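Local coordinates for protein peptidase, M20/M25/M40 family (Staphylococcus aureus, PDB 4EWT) that probably hydrolyses the amide bond of N-acylated amino acids as a metal-dependent amidohydrolase of the M20 family, with two manganese ions in its active site, at residues A[136-141]-A[332-337]; A[179-184]-A[298-303]; A[75-80]-A[132-137]; A[29-34]-A[140-145]; A[103-108]-A[162-167]. All blocks are in the same frame, centred on the assembly; numbering follows the deposited sequence.

Contact 1. Residues A[136-141]-A[332-337]; sequences PAEEVP and SEDFAY. With MN (manganese (II) ion), chain E.
Glu138 and Asp334 meet through one hydrogen bond: Asp334 N donates to Glu138 OE2 over 3.2 Å, nearly straight at 163°, on the anti lone pair of that oxygen. Glu138 gets there with CG anti to its backbone N (chi1 -173°) and a bend at chi2, which brings the carboxylate round to the 332-337 loop.

Three acids share this place. Glu138 OE2 lies 3.4 Å from Glu333 OE2, two acceptors with no bond between them, and the two carboxylate planes are 24° apart. The Asp334 carboxylate stands perpendicular to that of Glu138, and its OD1 packs on Glu138 CG at 3.4 Å. Arg76 pairs with both Glu333 and Asp334, which would offset part of the negative charge. Glu333 OE2 also accepts from Phe335 N at 3.1 Å, a capping bond at the turn leading into helix 335-341.

The next residue is a metal ligand: Glu139 OE2 binds one manganese at 2.2 Å, an ion also held by Cys103 and His362. Water 1 sits on the same ion and donates to Glu138 OE1 over a distance so short in the model that its exact length is doubtful.

Glu138 thus stands between the metal-bound water and the backbone of the 332-337 loop. Its position matches that of the glutamate that serves as general base in M20 peptidases, which is consistent with a catalytic role here.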
# COMPACT_ATOMS: atom_id res chain seq x y z
N PRO A 136 0.57 41.38 -16.47
CA PRO A 136 1.18 41.08 -15.18
C PRO A 136 0.70 39.73 -14.64
O PRO A 136 -0.15 39.08 -15.26
CB PRO A 136 0.63 42.19 -14.28
CG PRO A 136 -0.72 42.44 -14.81
CD PRO A 136 -0.59 42.27 -16.31
N ALA A 137 1.26 39.31 -13.51
CA ALA A 137 0.66 38.28 -12.66
C ALA A 137 0.44 36.91 -13.32
O ALA A 137 -0.44 36.17 -12.91
CB ALA A 137 -0.65 38.81 -12.06
N GLU A 138 1.25 36.58 -14.32
CA GLU A 138 1.14 35.28 -14.99
C GLU A 138 1.47 34.11 -14.05
O GLU A 138 0.85 33.06 -14.12
CB GLU A 138 2.05 35.24 -16.24
CG GLU A 138 1.90 34.00 -17.13
CD GLU A 138 2.62 32.76 -16.60
OE1 GLU A 138 3.70 32.90 -15.97
OE2 GLU A 138 2.10 31.64 -16.82
N GLU A 139 2.43 34.32 -13.15
CA GLU A 139 3.05 33.23 -12.39
C GLU A 139 2.26 32.68 -11.21
O GLU A 139 2.44 31.52 -10.82
CB GLU A 139 4.45 33.64 -11.93
CG GLU A 139 5.42 33.87 -13.08
CD GLU A 139 5.87 32.59 -13.76
OE1 GLU A 139 5.31 31.50 -13.49
OE2 GLU A 139 6.81 32.66 -14.59
N VAL A 140 1.42 33.52 -10.61
CA VAL A 140 0.72 33.17 -9.37
C VAL A 140 -0.79 33.24 -9.57
O VAL A 140 -1.31 34.27 -10.00
CB VAL A 140 1.15 34.08 -8.18
CG1 VAL A 140 0.60 33.55 -6.86
CG2 VAL A 140 2.67 34.20 -8.11
N PRO A 141 -1.51 32.13 -9.28
CA PRO A 141 -2.98 32.11 -9.29
C PRO A 141 -3.56 33.25 -8.43
O PRO A 141 -3.00 33.55 -7.37
CB PRO A 141 -3.33 30.75 -8.68
CG PRO A 141 -2.15 29.89 -8.96
CD PRO A 141 -0.94 30.80 -8.97
N SER A 332 2.41 24.83 -16.55
CA SER A 332 1.14 25.45 -16.86
C SER A 332 1.42 26.91 -17.20
O SER A 332 2.48 27.44 -16.85
CB SER A 332 0.13 25.29 -15.71
OG SER A 332 0.13 26.45 -14.90
N GLU A 333 0.48 27.53 -17.89
CA GLU A 333 0.68 28.84 -18.46
C GLU A 333 -0.68 29.52 -18.51
O GLU A 333 -1.65 28.93 -19.00
CB GLU A 333 1.29 28.67 -19.87
CG GLU A 333 1.24 29.87 -20.78
CD GLU A 333 2.00 31.06 -20.25
OE1 GLU A 333 3.21 30.90 -19.96
OE2 GLU A 333 1.39 32.14 -20.12
N ASP A 334 -0.78 30.75 -18.00
CA ASP A 334 -2.09 31.40 -17.97
C ASP A 334 -2.55 32.00 -19.30
O ASP A 334 -3.70 32.43 -19.43
CB ASP A 334 -2.28 32.32 -16.75
CG ASP A 334 -2.00 33.78 -17.02
OD1 ASP A 334 -1.36 34.12 -18.04
OD2 ASP A 334 -2.43 34.61 -16.18
N PHE A 335 -1.68 31.98 -20.30
CA PHE A 335 -2.08 32.22 -21.68
C PHE A 335 -3.26 31.33 -22.05
O PHE A 335 -4.06 31.66 -22.93
CB PHE A 335 -0.92 31.97 -22.65
CG PHE A 335 -1.22 32.34 -24.08
CD1 PHE A 335 -0.96 33.63 -24.54
CD2 PHE A 335 -1.77 31.40 -24.96
CE1 PHE A 335 -1.23 33.99 -25.85
CE2 PHE A 335 -2.05 31.75 -26.27
CZ PHE A 335 -1.78 33.05 -26.73
N ALA A 336 -3.37 30.19 -21.37
CA ALA A 336 -4.44 29.22 -21.62
C ALA A 336 -5.83 29.82 -21.48
O ALA A 336 -6.77 29.36 -22.12
CB ALA A 336 -4.29 28.03 -20.71
N TYR A 337 -5.95 30.84 -20.63
CA TYR A 337 -7.19 31.60 -20.49
C TYR A 337 -7.57 32.37 -21.76
O TYR A 337 -8.74 32.37 -22.13
CB TYR A 337 -7.13 32.56 -19.30
CG TYR A 337 -7.31 31.89 -17.95
CD1 TYR A 337 -8.51 31.25 -17.63
CD2 TYR A 337 -6.30 31.93 -16.99
CE1 TYR A 337 -8.68 30.64 -16.38
CE2 TYR A 337 -6.46 31.34 -15.76
CZ TYR A 337 -7.64 30.69 -15.46
OH TYR A 337 -7.79 30.11 -14.23
MN MN E . 7.20 30.67 -15.35
O HOH W 1 5.20 31.13 -16.65

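Contact 2. Residues A[179-184]-A[298-303]; sequences GYVQTG and PALYND
The short strand 300-302 joins the antiparallel sheet here, pairing with the start of the long strand 179-193. Gly179 and Asn302 form a hydrogen-bonded pair, with Gly179 N donating to Asn302 O at 2.6 Å and Asn302 N returning a bond to Gly179 O. Further on, Val181 N reaches Leu300 O at 2.8 Å, nearly along the C=O axis, and Leu300 N donates to Gln182 O.

Between these bonds comes the non-hydrogen-bonded pair Tyr180 and Tyr301, whose rings lie on one face of the sheet. They make a T-shaped (edge-to-face) contact, with centroids 4.8 Å apart and planes at 66°. Tyr301 presents its edge, and its CD1 sits over the centre of the Tyr180 ring. The two CG atoms leave their backbones differently, that of Tyr180 beside its own N (chi1 -71°) and that of Tyr301 anti to N (chi1 -174°), and the rings meet edge to face. Ala299 CB adds a contact with Tyr180 CD1 at 3.6 Å.

Gln182, Leu300 and Asn302 face the other way. Val181 CG1 lies 3.8 Å from Leu300 CD2 and 3.6 Å from Asn302 ND2. That amide is anchored by Arg177 O, while its OD1 accepts from Phe346 N; Gln182 bonds to Tyr348 and Pro331. At the far end Gly184 CA packs against Ala299 N at 3.3 Å, where its lack of a side chain lets the backbones come close.

This is a two-stranded antiparallel pairing whose Gln182, Leu300 and Asn302 side lies against strand 344-350 of the eight-stranded mixed sheet, joining the two sheets of the M20 fold.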
# COMPACT_ATOMS: atom_id res chain seq x y z
N GLY A 179 -3.45 22.06 -31.02
CA GLY A 179 -4.11 21.32 -29.96
C GLY A 179 -3.48 21.62 -28.61
O GLY A 179 -2.81 22.65 -28.44
N TYR A 180 -3.68 20.71 -27.66
CA TYR A 180 -3.19 20.87 -26.29
C TYR A 180 -1.66 20.85 -26.20
O TYR A 180 -1.02 19.87 -26.60
CB TYR A 180 -3.76 19.79 -25.39
CG TYR A 180 -5.23 19.94 -25.08
CD1 TYR A 180 -5.68 20.88 -24.15
CD2 TYR A 180 -6.18 19.13 -25.70
CE1 TYR A 180 -7.04 21.01 -23.85
CE2 TYR A 180 -7.53 19.24 -25.40
CZ TYR A 180 -7.95 20.18 -24.47
OH TYR A 180 -9.28 20.29 -24.18
N VAL A 181 -1.09 21.91 -25.65
CA VAL A 181 0.36 22.09 -25.73
C VAL A 181 1.03 22.28 -24.35
O VAL A 181 2.22 22.03 -24.21
CB VAL A 181 0.74 23.22 -26.73
CG1 VAL A 181 0.15 24.57 -26.29
CG2 VAL A 181 2.25 23.32 -26.93
N GLN A 182 0.25 22.73 -23.37
CA GLN A 182 0.71 22.85 -21.98
C GLN A 182 -0.39 22.43 -21.02
O GLN A 182 -1.56 22.61 -21.30
CB GLN A 182 1.24 24.27 -21.68
CG GLN A 182 2.58 24.49 -22.37
CD GLN A 182 3.32 25.75 -22.01
OE1 GLN A 182 3.86 26.41 -22.89
NE2 GLN A 182 3.39 26.08 -20.73
N THR A 183 0.01 21.85 -19.89
CA THR A 183 -0.91 21.18 -18.98
C THR A 183 -1.72 22.20 -18.20
O THR A 183 -1.26 23.30 -17.95
CB THR A 183 -0.16 20.29 -17.95
OG1 THR A 183 0.72 21.10 -17.16
CG2 THR A 183 0.65 19.22 -18.63
N GLY A 184 -2.93 21.82 -17.83
CA GLY A 184 -3.70 22.57 -16.87
C GLY A 184 -3.38 22.09 -15.47
O GLY A 184 -2.73 21.06 -15.29
N PRO A 298 -6.40 26.38 -16.91
CA PRO A 298 -6.77 25.29 -17.82
C PRO A 298 -5.56 24.87 -18.67
O PRO A 298 -4.57 25.61 -18.75
CB PRO A 298 -7.86 25.92 -18.71
CG PRO A 298 -7.64 27.40 -18.62
CD PRO A 298 -7.08 27.65 -17.24
N ALA A 299 -5.63 23.69 -19.29
CA ALA A 299 -4.66 23.29 -20.30
C ALA A 299 -4.64 24.28 -21.47
O ALA A 299 -5.68 24.83 -21.85
CB ALA A 299 -4.96 21.89 -20.80
N LEU A 300 -3.46 24.51 -22.03
CA LEU A 300 -3.34 25.47 -23.11
C LEU A 300 -3.63 24.78 -24.43
O LEU A 300 -2.91 23.86 -24.84
CB LEU A 300 -1.94 26.08 -23.13
CG LEU A 300 -1.78 27.47 -23.73
CD1 LEU A 300 -0.36 27.92 -23.44
CD2 LEU A 300 -2.06 27.49 -25.22
N TYR A 301 -4.71 25.21 -25.07
CA TYR A 301 -5.15 24.61 -26.32
C TYR A 301 -4.80 25.52 -27.49
O TYR A 301 -5.36 26.60 -27.64
CB TYR A 301 -6.66 24.35 -26.27
CG TYR A 301 -7.16 23.59 -27.47
CD1 TYR A 301 -6.88 22.23 -27.61
CD2 TYR A 301 -7.89 24.23 -28.47
CE1 TYR A 301 -7.32 21.52 -28.71
CE2 TYR A 301 -8.33 23.53 -29.58
CZ TYR A 301 -8.04 22.17 -29.69
OH TYR A 301 -8.46 21.44 -30.78
N ASN A 302 -3.84 25.10 -28.31
CA ASN A 302 -3.53 25.82 -29.53
C ASN A 302 -4.56 25.48 -30.60
O ASN A 302 -4.62 24.34 -31.06
CB ASN A 302 -2.12 25.51 -30.01
CG ASN A 302 -1.07 26.39 -29.34
OD1 ASN A 302 -1.39 27.35 -28.65
ND2 ASN A 302 0.18 26.05 -29.54
N ASP A 303 -5.38 26.46 -30.95
CA ASP A 303 -6.36 26.32 -32.02
C ASP A 303 -5.68 25.77 -33.28
O ASP A 303 -4.73 26.37 -33.77
CB ASP A 303 -7.04 27.64 -32.33
CG ASP A 303 -8.06 27.52 -33.46
OD1 ASP A 303 -7.80 28.06 -34.56
OD2 ASP A 303 -9.09 26.85 -33.26
O HOH W 2 -1.67 25.96 -19.19

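Contact 3. Residues A[75-80]-A[132-137]; sequences IRADFD and VIHQPA
Arg76 reaches over to Gln135 on the neighbouring strand. Its CB leaves the backbone on the face it shares with Ile133, and CG, anti to the backbone N (chi1 -179°), passes 4.1 Å from Ile133 CG2. The chain then bends at chi2 and the guanidinium meets Gln135 side-on, with two nitrogens on one oxygen: NE is 3.1 Å and NH2 3.0 Å from Gln135 OE1. That oxygen lies in the guanidinium plane, but both donors stand above the plane of the amide, on the same face of it. At the tip, NH1 and Asp78 OD2 form a salt bridge by charge alone, because OD2 is well out of the guanidinium plane; Asp78 OD1 is hydrogen-bonded to His108 ND1. NH2 also pairs with Asp334 and Glu333, and Gln135 OE1 accepts from Tyr338 as well.

The two residues sit on a parallel pairing of strands 72-78 and 129-135, neighbours in the mixed sheet that are joined in sequence through helix 105-120, a beta-alpha-beta crossover. Ile133 N donates to Ile75 O, Ala77 N to Ile133 O, and Gln135 N to Ala77 O. Phe79 N extends the pattern to Gln135 O, just past the end of its strand.

Phe79 lies side by side with Pro136, its CZ 3.6 Å from Pro136 CB. Pro136 CA sits over one ring face toward the rim, and His134 O comes to the ring edge, 3.3 Å from CE2. Asp80 OD2, which comes within 3.2 Å of Ala137 C, accepts hydrogen bonds from Ser30 OG and Glu139 N, the latter belonging to a manganese ligand.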
# COMPACT_ATOMS: atom_id res chain seq x y z
N ILE A 75 -1.45 40.33 -29.60
CA ILE A 75 -0.15 39.71 -29.35
C ILE A 75 0.22 39.94 -27.89
O ILE A 75 0.07 41.04 -27.37
CB ILE A 75 0.93 40.19 -30.35
CG1 ILE A 75 1.06 41.71 -30.33
CG2 ILE A 75 0.58 39.71 -31.77
CD1 ILE A 75 2.16 42.24 -31.23
N ARG A 76 0.69 38.90 -27.21
CA ARG A 76 0.76 38.92 -25.76
C ARG A 76 2.19 38.74 -25.23
O ARG A 76 2.93 37.87 -25.69
CB ARG A 76 -0.19 37.85 -25.20
CG ARG A 76 -0.25 37.75 -23.69
CD ARG A 76 0.82 36.82 -23.14
NE ARG A 76 0.40 36.31 -21.85
CZ ARG A 76 0.88 35.21 -21.26
NH1 ARG A 76 1.84 34.49 -21.83
NH2 ARG A 76 0.37 34.85 -20.10
N ALA A 77 2.56 39.60 -24.27
CA ALA A 77 3.81 39.46 -23.52
C ALA A 77 3.54 39.68 -22.04
O ALA A 77 2.91 40.67 -21.66
CB ALA A 77 4.86 40.47 -24.01
N ASP A 78 4.01 38.76 -21.20
CA ASP A 78 3.88 38.90 -19.74
C ASP A 78 5.12 39.55 -19.13
O ASP A 78 6.20 39.55 -19.75
CB ASP A 78 3.54 37.56 -19.06
CG ASP A 78 4.29 36.37 -19.65
OD1 ASP A 78 5.18 36.54 -20.52
OD2 ASP A 78 3.98 35.24 -19.24
N PHE A 79 4.97 40.15 -17.95
CA PHE A 79 6.07 40.92 -17.35
C PHE A 79 6.34 40.75 -15.85
O PHE A 79 7.20 41.45 -15.31
CB PHE A 79 5.98 42.40 -17.72
CG PHE A 79 4.76 43.12 -17.21
CD1 PHE A 79 4.75 43.69 -15.93
CD2 PHE A 79 3.64 43.30 -18.02
CE1 PHE A 79 3.64 44.39 -15.47
CE2 PHE A 79 2.52 44.00 -17.57
CZ PHE A 79 2.52 44.55 -16.29
N ASP A 80 5.64 39.83 -15.20
CA ASP A 80 5.90 39.55 -13.78
C ASP A 80 7.12 38.65 -13.60
O ASP A 80 7.45 37.84 -14.49
CB ASP A 80 4.67 38.94 -13.07
CG ASP A 80 4.20 37.63 -13.71
OD1 ASP A 80 4.35 37.44 -14.94
OD2 ASP A 80 3.65 36.79 -12.97
N VAL A 132 -1.67 44.91 -28.53
CA VAL A 132 -0.55 44.40 -27.77
C VAL A 132 -0.99 44.30 -26.31
O VAL A 132 -1.49 45.27 -25.74
CB VAL A 132 0.67 45.31 -27.89
CG1 VAL A 132 1.83 44.76 -27.08
CG2 VAL A 132 1.05 45.46 -29.36
N ILE A 133 -0.83 43.10 -25.74
CA ILE A 133 -1.20 42.83 -24.36
C ILE A 133 0.06 42.67 -23.52
O ILE A 133 0.81 41.71 -23.68
CB ILE A 133 -2.08 41.55 -24.25
CG1 ILE A 133 -3.39 41.72 -25.02
CG2 ILE A 133 -2.36 41.18 -22.79
CD1 ILE A 133 -4.18 40.42 -25.20
N HIS A 134 0.30 43.63 -22.63
CA HIS A 134 1.37 43.51 -21.64
C HIS A 134 0.74 43.05 -20.33
O HIS A 134 0.03 43.82 -19.66
CB HIS A 134 2.12 44.85 -21.47
CG HIS A 134 3.02 45.18 -22.62
ND1 HIS A 134 2.72 46.17 -23.54
CD2 HIS A 134 4.22 44.68 -22.98
CE1 HIS A 134 3.71 46.25 -24.42
NE2 HIS A 134 4.62 45.35 -24.11
N GLN A 135 0.99 41.79 -19.97
CA GLN A 135 0.27 41.12 -18.89
C GLN A 135 1.11 40.94 -17.62
O GLN A 135 2.22 40.43 -17.68
CB GLN A 135 -0.24 39.75 -19.36
CG GLN A 135 -1.21 39.06 -18.41
CD GLN A 135 -1.22 37.56 -18.59
OE1 GLN A 135 -1.62 37.04 -19.64
NE2 GLN A 135 -0.77 36.84 -17.58
N PRO A 136 0.57 41.38 -16.47
CA PRO A 136 1.18 41.08 -15.18
C PRO A 136 0.70 39.73 -14.64
O PRO A 136 -0.15 39.08 -15.26
CB PRO A 136 0.63 42.19 -14.28
CG PRO A 136 -0.72 42.44 -14.81
CD PRO A 136 -0.59 42.27 -16.31
N ALA A 137 1.26 39.31 -13.51
CA ALA A 137 0.66 38.28 -12.66
C ALA A 137 0.44 36.91 -13.32
O ALA A 137 -0.44 36.17 -12.91
CB ALA A 137 -0.65 38.81 -12.06

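Contact 4. Residues A[29-34]-A[140-145]; sequences LSFHED and VPPGGA
Ser30 and Phe31 meet Val140 and Pro142 in a partly buried van der Waals contact between two loops: one joins helix 13-25 to helix 34-43, the other leads from strand 129-135 into helix 144-150. No hydrogen bond passes between the two segments.

Phe31 carries most of it. Its CG is anti to the carbonyl carbon (chi1 -56°), beside the backbone N; from there the ring extends to the second loop, CE2 and CZ making the contacts. CZ touches Pro142 CD at 3.7 Å, the two side chains crossing at a slant. Val140 O and Gly143 N both come to the edge of the ring, near its plane: the oxygen is 3.5 Å from Phe31 CE2 and the nitrogen 3.8 Å from CZ. Those two polar atoms are already joined to each other by a weak bond within their own loop, so the phenyl edge lies against a closed turn. The peptide bond before Pro142 is cis, and Gly143 takes backbone angles (89°/177°) that suit glycine.

Ser30 adds a smaller patch. Its CB and OG pack on Val140 CG2, with OG 3.5 Å from that methyl, while the hydroxyl bonds to Asp80 OD2. Leu29 to His32 form a type II beta turn closed by His32 N to Leu29 O at 3.0 Å, with Phe31 at its third position. Beyond the contact, Asp334 OD2 accepts from Ala145 N at the start of helix 144-150.

A type II beta turn here packs against a loop, an aromatic ring bordering a turn with a cis-proline, just beyond the manganese ligand Glu139 of a dinuclear M20 metal site.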
# COMPACT_ATOMS: atom_id res chain seq x y z
N LEU A 29 7.52 41.05 -8.31
CA LEU A 29 6.62 39.92 -8.08
C LEU A 29 5.23 40.12 -8.68
O LEU A 29 4.80 41.26 -8.90
CB LEU A 29 6.49 39.68 -6.57
CG LEU A 29 7.34 38.62 -5.87
CD1 LEU A 29 8.50 38.10 -6.70
CD2 LEU A 29 7.83 39.16 -4.53
N SER A 30 4.54 39.00 -8.92
CA SER A 30 3.16 39.00 -9.38
C SER A 30 2.26 39.78 -8.42
O SER A 30 2.35 39.60 -7.20
CB SER A 30 2.64 37.57 -9.51
OG SER A 30 3.50 36.76 -10.27
N PHE A 31 1.43 40.66 -8.97
CA PHE A 31 0.53 41.54 -8.21
C PHE A 31 1.24 42.69 -7.47
O PHE A 31 0.61 43.41 -6.69
CB PHE A 31 -0.39 40.75 -7.27
CG PHE A 31 -1.22 39.69 -7.96
CD1 PHE A 31 -2.32 40.05 -8.74
CD2 PHE A 31 -0.90 38.34 -7.82
CE1 PHE A 31 -3.09 39.07 -9.37
CE2 PHE A 31 -1.66 37.36 -8.45
CZ PHE A 31 -2.76 37.73 -9.23
N HIS A 32 2.53 42.86 -7.73
CA HIS A 32 3.31 43.97 -7.15
C HIS A 32 4.25 44.61 -8.19
O HIS A 32 5.31 45.15 -7.84
CB HIS A 32 4.11 43.49 -5.93
CG HIS A 32 3.27 42.84 -4.88
ND1 HIS A 32 2.63 43.55 -3.89
CD2 HIS A 32 2.96 41.54 -4.67
CE1 HIS A 32 1.97 42.71 -3.11
NE2 HIS A 32 2.15 41.49 -3.56
N GLU A 33 3.85 44.56 -9.45
CA GLU A 33 4.69 45.02 -10.55
C GLU A 33 4.27 46.48 -10.85
O GLU A 33 3.72 46.79 -11.92
CB GLU A 33 4.62 44.07 -11.76
CG GLU A 33 3.22 43.71 -12.24
CD GLU A 33 2.54 42.63 -11.43
OE1 GLU A 33 2.86 41.43 -11.61
OE2 GLU A 33 1.65 42.98 -10.63
N ASP A 34 4.56 47.35 -9.90
CA ASP A 34 4.27 48.78 -9.98
C ASP A 34 5.24 49.52 -10.90
O ASP A 34 4.80 50.32 -11.73
CB ASP A 34 4.27 49.43 -8.58
CG ASP A 34 3.30 48.76 -7.60
OD1 ASP A 34 2.82 47.63 -7.87
OD2 ASP A 34 3.03 49.36 -6.53
N VAL A 140 1.42 33.52 -10.61
CA VAL A 140 0.72 33.17 -9.37
C VAL A 140 -0.79 33.24 -9.57
O VAL A 140 -1.31 34.27 -10.00
CB VAL A 140 1.15 34.08 -8.18
CG1 VAL A 140 0.60 33.55 -6.86
CG2 VAL A 140 2.67 34.20 -8.11
N PRO A 141 -1.51 32.13 -9.28
CA PRO A 141 -2.98 32.11 -9.29
C PRO A 141 -3.56 33.25 -8.43
O PRO A 141 -3.00 33.55 -7.37
CB PRO A 141 -3.33 30.75 -8.68
CG PRO A 141 -2.15 29.89 -8.96
CD PRO A 141 -0.94 30.80 -8.97
N PRO A 142 -4.67 33.88 -8.86
CA PRO A 142 -5.52 33.59 -10.03
C PRO A 142 -4.94 34.04 -11.38
O PRO A 142 -5.51 33.72 -12.42
CB PRO A 142 -6.79 34.38 -9.72
CG PRO A 142 -6.32 35.55 -8.95
CD PRO A 142 -5.15 35.07 -8.12
N GLY A 143 -3.82 34.75 -11.35
CA GLY A 143 -3.14 35.17 -12.58
C GLY A 143 -3.61 36.50 -13.12
O GLY A 143 -4.53 37.11 -12.57
N GLY A 144 -2.98 36.94 -14.20
CA GLY A 144 -3.31 38.22 -14.83
C GLY A 144 -4.27 38.12 -16.00
O GLY A 144 -5.12 39.00 -16.18
N ALA A 145 -4.14 37.05 -16.78
CA ALA A 145 -4.94 36.87 -18.00
C ALA A 145 -6.42 36.95 -17.69
O ALA A 145 -7.17 37.62 -18.40
CB ALA A 145 -4.60 35.55 -18.67

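Contact 5. Residues A[103-108]-A[162-167]; sequences CGHDAH and GVHVMS. With MN (manganese (II) ion), chain F; MN (manganese (II) ion), chain E.
His108 points the edge of its ring at the face of His164, with CE1 over the centre of that face and 3.3 Å above it. The rings form a T-shaped pair, centroids 4.4 Å apart and planes at 75°. Val163 O and Gly104 O cover opposite faces of the His108 ring. At its edge NE2 accepts from Val165 N at 2.9 Å (163°), which implies that this nitrogen carries no proton, while ND1 bonds to Asp78.

Two hydrogen bonds thus fix the rotation of the His108 ring. His164 is steadied in turn: its ND1 donates to Val165 O at 2.8 Å, with the oxygen in the ring plane, leaving NE2 for metal.

That NE2 binds one manganese at 2.3 Å, together with His105 NE2, Cys103 SG and waters 1 and 3. Cys103 SG, anti to its backbone N (chi1 -150°), bridges the two ions, 2.6 Å from this one and 2.4 Å from the other, the ion held by Glu139. SG lies at the edge of the His164 ring as well. Gly104 CA packs on Val165 CG2 at 3.9 Å, where the methyl leaves no room for a CB.

The loop at Cys103, the first turn of helix 105-120 and strand 159-166 bring their ligands together in a dinuclear centre bridged by a cysteine and a water, with His108 as second shell, as in the metal sites of M20 amidohydrolases.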
# COMPACT_ATOMS: atom_id res chain seq x y z
N CYS A 103 11.94 33.35 -15.89
CA CYS A 103 11.10 32.73 -16.93
C CYS A 103 11.14 33.49 -18.27
O CYS A 103 10.39 33.17 -19.20
CB CYS A 103 9.65 32.58 -16.45
SG CYS A 103 8.75 31.17 -17.16
N GLY A 104 12.00 34.50 -18.36
CA GLY A 104 12.23 35.23 -19.60
C GLY A 104 11.16 36.26 -19.92
O GLY A 104 11.06 36.72 -21.05
N HIS A 105 10.36 36.62 -18.91
CA HIS A 105 9.30 37.62 -19.07
C HIS A 105 9.87 39.01 -19.38
O HIS A 105 9.23 39.81 -20.06
CB HIS A 105 8.41 37.67 -17.83
CG HIS A 105 7.58 36.45 -17.61
ND1 HIS A 105 6.58 36.39 -16.66
CD2 HIS A 105 7.59 35.23 -18.21
CE1 HIS A 105 6.02 35.20 -16.68
NE2 HIS A 105 6.61 34.48 -17.61
N ASP A 106 11.07 39.29 -18.87
CA ASP A 106 11.80 40.50 -19.24
C ASP A 106 12.10 40.50 -20.74
O ASP A 106 11.95 41.53 -21.42
CB ASP A 106 13.09 40.64 -18.43
CG ASP A 106 13.98 39.41 -18.53
OD1 ASP A 106 13.47 38.28 -18.69
OD2 ASP A 106 15.21 39.59 -18.46
N ALA A 107 12.51 39.34 -21.26
CA ALA A 107 12.78 39.19 -22.69
C ALA A 107 11.50 39.27 -23.52
O ALA A 107 11.49 39.87 -24.59
CB ALA A 107 13.52 37.91 -22.98
N HIS A 108 10.41 38.68 -23.03
CA HIS A 108 9.13 38.82 -23.72
C HIS A 108 8.71 40.30 -23.84
O HIS A 108 8.27 40.74 -24.90
CB HIS A 108 8.03 38.01 -23.04
CG HIS A 108 8.33 36.55 -22.94
ND1 HIS A 108 7.77 35.74 -21.97
CD2 HIS A 108 9.15 35.75 -23.66
CE1 HIS A 108 8.22 34.51 -22.12
NE2 HIS A 108 9.07 34.49 -23.13
N GLY A 162 0.89 34.35 -28.83
CA GLY A 162 1.86 34.57 -27.78
C GLY A 162 3.11 33.77 -28.05
O GLY A 162 3.08 32.75 -28.74
N VAL A 163 4.21 34.23 -27.49
CA VAL A 163 5.49 33.58 -27.66
C VAL A 163 6.11 33.43 -26.29
O VAL A 163 5.97 34.32 -25.45
CB VAL A 163 6.43 34.39 -28.59
CG1 VAL A 163 7.89 33.98 -28.41
CG2 VAL A 163 6.03 34.22 -30.03
N HIS A 164 6.75 32.29 -26.06
CA HIS A 164 7.57 32.09 -24.89
C HIS A 164 8.95 31.66 -25.34
O HIS A 164 9.09 30.74 -26.16
CB HIS A 164 6.95 31.02 -23.97
CG HIS A 164 7.25 31.22 -22.52
ND1 HIS A 164 8.51 31.03 -21.99
CD2 HIS A 164 6.46 31.60 -21.49
CE1 HIS A 164 8.47 31.28 -20.69
NE2 HIS A 164 7.24 31.61 -20.36
N VAL A 165 9.98 32.34 -24.82
CA VAL A 165 11.36 31.88 -24.96
C VAL A 165 11.56 30.58 -24.16
O VAL A 165 11.05 30.45 -23.04
CB VAL A 165 12.38 32.93 -24.46
CG1 VAL A 165 12.40 34.15 -25.40
CG2 VAL A 165 12.11 33.35 -23.00
N MET A 166 12.27 29.63 -24.76
CA MET A 166 12.54 28.36 -24.13
C MET A 166 14.03 28.13 -23.95
O MET A 166 14.74 27.83 -24.92
CB MET A 166 11.91 27.22 -24.94
CG MET A 166 10.41 27.34 -25.12
SD MET A 166 9.49 27.33 -23.56
CE MET A 166 9.20 25.58 -23.36
N SER A 167 14.49 28.25 -22.71
CA SER A 167 15.91 28.11 -22.36
C SER A 167 16.40 26.68 -22.58
O SER A 167 17.59 26.40 -22.48
CB SER A 167 16.14 28.50 -20.91
OG SER A 167 15.65 27.50 -20.03
MN MN F . 6.68 32.29 -18.26
MN MN E . 7.20 30.67 -15.35
O HOH W 1 5.20 31.13 -16.65
O HOH W 3 4.77 32.97 -19.26

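In the fold
Contacts 1, 2, 3 and 5 are buried; contact 4 is partly exposed. Contacts 3 and 5 hold neighbouring strands of the mixed sheet, 72-78 and 159-166, whereas contact 2 belongs to the antiparallel sheet and lies about 17 Å from contact 5, centre to centre. Contact 1 shares Pro136 and Ala137 with contact 3, Val140 and Pro141 with contact 4, and one manganese and water 1 with contact 5. Their chemistry follows position: backbone bonding dominates in contacts 2 and 3, carboxylates and metal in contact 1, histidines and metal in contact 5, and apolar packing in contact 4. Along the chain contact 2 is nested inside the loop closed by contact 1, and the two touch by packing.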